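Local coordinates for protein intracellular serine protease (PDB 4ZOQ) that probably acts as a subtilisin-like serine endopeptidase that cuts lanthipeptide precursors at a specific sequence, at residues A283-L288 / H308-S313. Numbering follows the deposited sequence.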
loop_
_atom_site.group_PDB
_atom_site.type_symbol
_atom_site.label_atom_id
_atom_site.label_comp_id
_atom_site.label_asym_id
_atom_site.label_seq_id
_atom_site.Cartn_x
_atom_site.Cartn_y
_atom_site.Cartn_z
ATOM N N ALA B 283 -1.637 3.986 -6.864
ATOM C CA ALA B 283 -0.186 4.017 -6.871
ATOM C C ALA B 283 0.324 3.785 -8.306
ATOM O O ALA B 283 1.217 4.516 -8.779
ATOM C CB ALA B 283 0.384 2.986 -5.915
ATOM N N GLY B 284 -0.280 2.806 -8.998
ATOM C CA GLY B 284 0.052 2.509 -10.382
ATOM C C GLY B 284 -0.198 3.708 -11.276
ATOM O O GLY B 284 0.638 4.051 -12.121
ATOM N N THR B 285 -1.326 4.377 -11.046
ATOM C CA THR B 285 -1.650 5.584 -11.799
ATOM C C THR B 285 -0.628 6.694 -11.508
ATOM O O THR B 285 -0.193 7.406 -12.425
ATOM C CB THR B 285 -3.059 6.117 -11.478
ATOM O OG1 THR B 285 -4.043 5.094 -11.727
ATOM C CG2 THR B 285 -3.366 7.349 -12.353
ATOM N N ALA B 286 -0.218 6.824 -10.248
ATOM C CA ALA B 286 0.794 7.823 -9.892
ATOM C C ALA B 286 2.115 7.575 -10.626
ATOM O O ALA B 286 2.748 8.514 -11.132
ATOM C CB ALA B 286 1.029 7.837 -8.400
ATOM N N ALA B 287 2.525 6.308 -10.671
ATOM C CA ALA B 287 3.738 5.915 -11.390
ATOM C C ALA B 287 3.586 6.254 -12.876
ATOM O O ALA B 287 4.548 6.666 -13.525
ATOM C CB ALA B 287 4.036 4.430 -11.192
ATOM N N LEU B 288 2.379 6.118 -13.407
ATOM C CA LEU B 288 2.183 6.493 -14.807
ATOM C C LEU B 288 2.383 7.998 -15.037
ATOM O O LEU B 288 3.016 8.392 -16.019
ATOM C CB LEU B 288 0.799 6.071 -15.303
ATOM C CG LEU B 288 0.608 4.617 -15.716
ATOM C CD1 LEU B 288 -0.751 4.470 -16.424
ATOM C CD2 LEU B 288 1.766 4.171 -16.629
ATOM N N HIS B 308 -1.797 16.646 -7.497
ATOM C CA HIS B 308 -2.667 17.607 -8.167
ATOM C C HIS B 308 -3.295 16.984 -9.423
ATOM O O HIS B 308 -4.484 17.126 -9.670
ATOM C CB HIS B 308 -1.891 18.889 -8.524
ATOM C CG HIS B 308 -2.745 19.947 -9.130
ATOM N ND1 HIS B 308 -3.550 20.772 -8.378
ATOM C CD2 HIS B 308 -2.982 20.267 -10.425
ATOM C CE1 HIS B 308 -4.230 21.575 -9.180
ATOM N NE2 HIS B 308 -3.902 21.289 -10.427
ATOM N N ILE B 309 -2.490 16.296 -10.220
ATOM C CA ILE B 309 -3.011 15.638 -11.404
ATOM C C ILE B 309 -4.055 14.549 -11.033
ATOM O O ILE B 309 -5.120 14.488 -11.650
ATOM C CB ILE B 309 -1.864 15.055 -12.229
ATOM C CG1 ILE B 309 -1.047 16.212 -12.795
ATOM C CG2 ILE B 309 -2.402 14.193 -13.365
ATOM C CD1 ILE B 309 0.300 15.826 -13.309
ATOM N N LEU B 310 -3.778 13.745 -10.003
ATOM C CA LEU B 310 -4.719 12.722 -9.534
ATOM C C LEU B 310 -6.017 13.332 -9.109
ATOM O O LEU B 310 -7.105 12.840 -9.456
ATOM C CB LEU B 310 -4.139 11.938 -8.347
ATOM C CG LEU B 310 -2.932 11.069 -8.709
ATOM C CD1 LEU B 310 -2.270 10.428 -7.516
ATOM C CD2 LEU B 310 -3.421 9.979 -9.673
ATOM N N ARG B 311 -5.904 14.417 -8.350
ATOM C CA ARG B 311 -7.081 15.080 -7.817
ATOM C C ARG B 311 -7.977 15.675 -8.921
ATOM O O ARG B 311 -9.163 15.419 -8.949
ATOM C CB ARG B 311 -6.657 16.142 -6.808
ATOM C CG ARG B 311 -7.785 17.027 -6.327
ATOM C CD ARG B 311 -7.314 17.871 -5.173
ATOM N NE ARG B 311 -6.576 19.058 -5.596
ATOM C CZ ARG B 311 -7.122 20.207 -5.985
ATOM N NH1 ARG B 311 -8.446 20.344 -6.055
ATOM N NH2 ARG B 311 -6.324 21.216 -6.322
ATOM N N LYS B 312 -7.405 16.385 -9.878
ATOM C CA LYS B 312 -8.233 17.021 -10.887
ATOM C C LYS B 312 -8.812 16.048 -11.909
ATOM O O LYS B 312 -9.809 16.354 -12.553
ATOM C CB LYS B 312 -7.439 18.104 -11.624
ATOM C CG LYS B 312 -7.129 19.306 -10.766
ATOM C CD LYS B 312 -8.387 20.194 -10.745
ATOM C CE LYS B 312 -8.109 21.598 -10.226
ATOM N NZ LYS B 312 -9.352 22.218 -9.686
ATOM N N SER B 313 -8.222 14.865 -12.046
ATOM C CA SER B 313 -8.729 13.911 -13.025
ATOM C C SER B 313 -9.726 12.900 -12.437
ATOM O O SER B 313 -10.286 12.069 -13.154
ATOM C CB SER B 313 -7.562 13.184 -13.701
ATOM O OG SER B 313 -6.736 12.513 -12.773
#
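L310 meets the 283-288 segment of helix 275-297 with both branches of its isobutyl fork, one for each of two small neighbours. Its CD2 lies 3.8 Å from CG2 of T285, the two side chains sliding past one another in opposite directions, while CD1 approaches CB of A286 more loosely at 4.3 Å. No hydrogen bond crosses between the two segments; what meets is methyl against methyl, over a small buried area of 98 Å². The CA atoms of A286 and L310, the nearest pair between segments 283-288 and 308-313, are 7.4 Å apart.

T285 shows how a branched side chain with one apolar and one polar arm can serve a helix-helix contact. Its chi1 of -57° sets OG1 beside the backbone N, where it hydrogen-bonds to the carbonyl oxygen of Q281, one turn earlier; CG2 is left anti to that N and meets the leucine.

Helix 275-297 carries S276, the predicted charge-relay serine of this subtilase fold, near its N-terminal end, and the contact lies further along, where helix 303-313 packs beside it. F170 of strand 168-172 touches both A286 and L310, V133 of strand 133-136 touches A286, and A333 and A336 of helix 333-338 pack against T285.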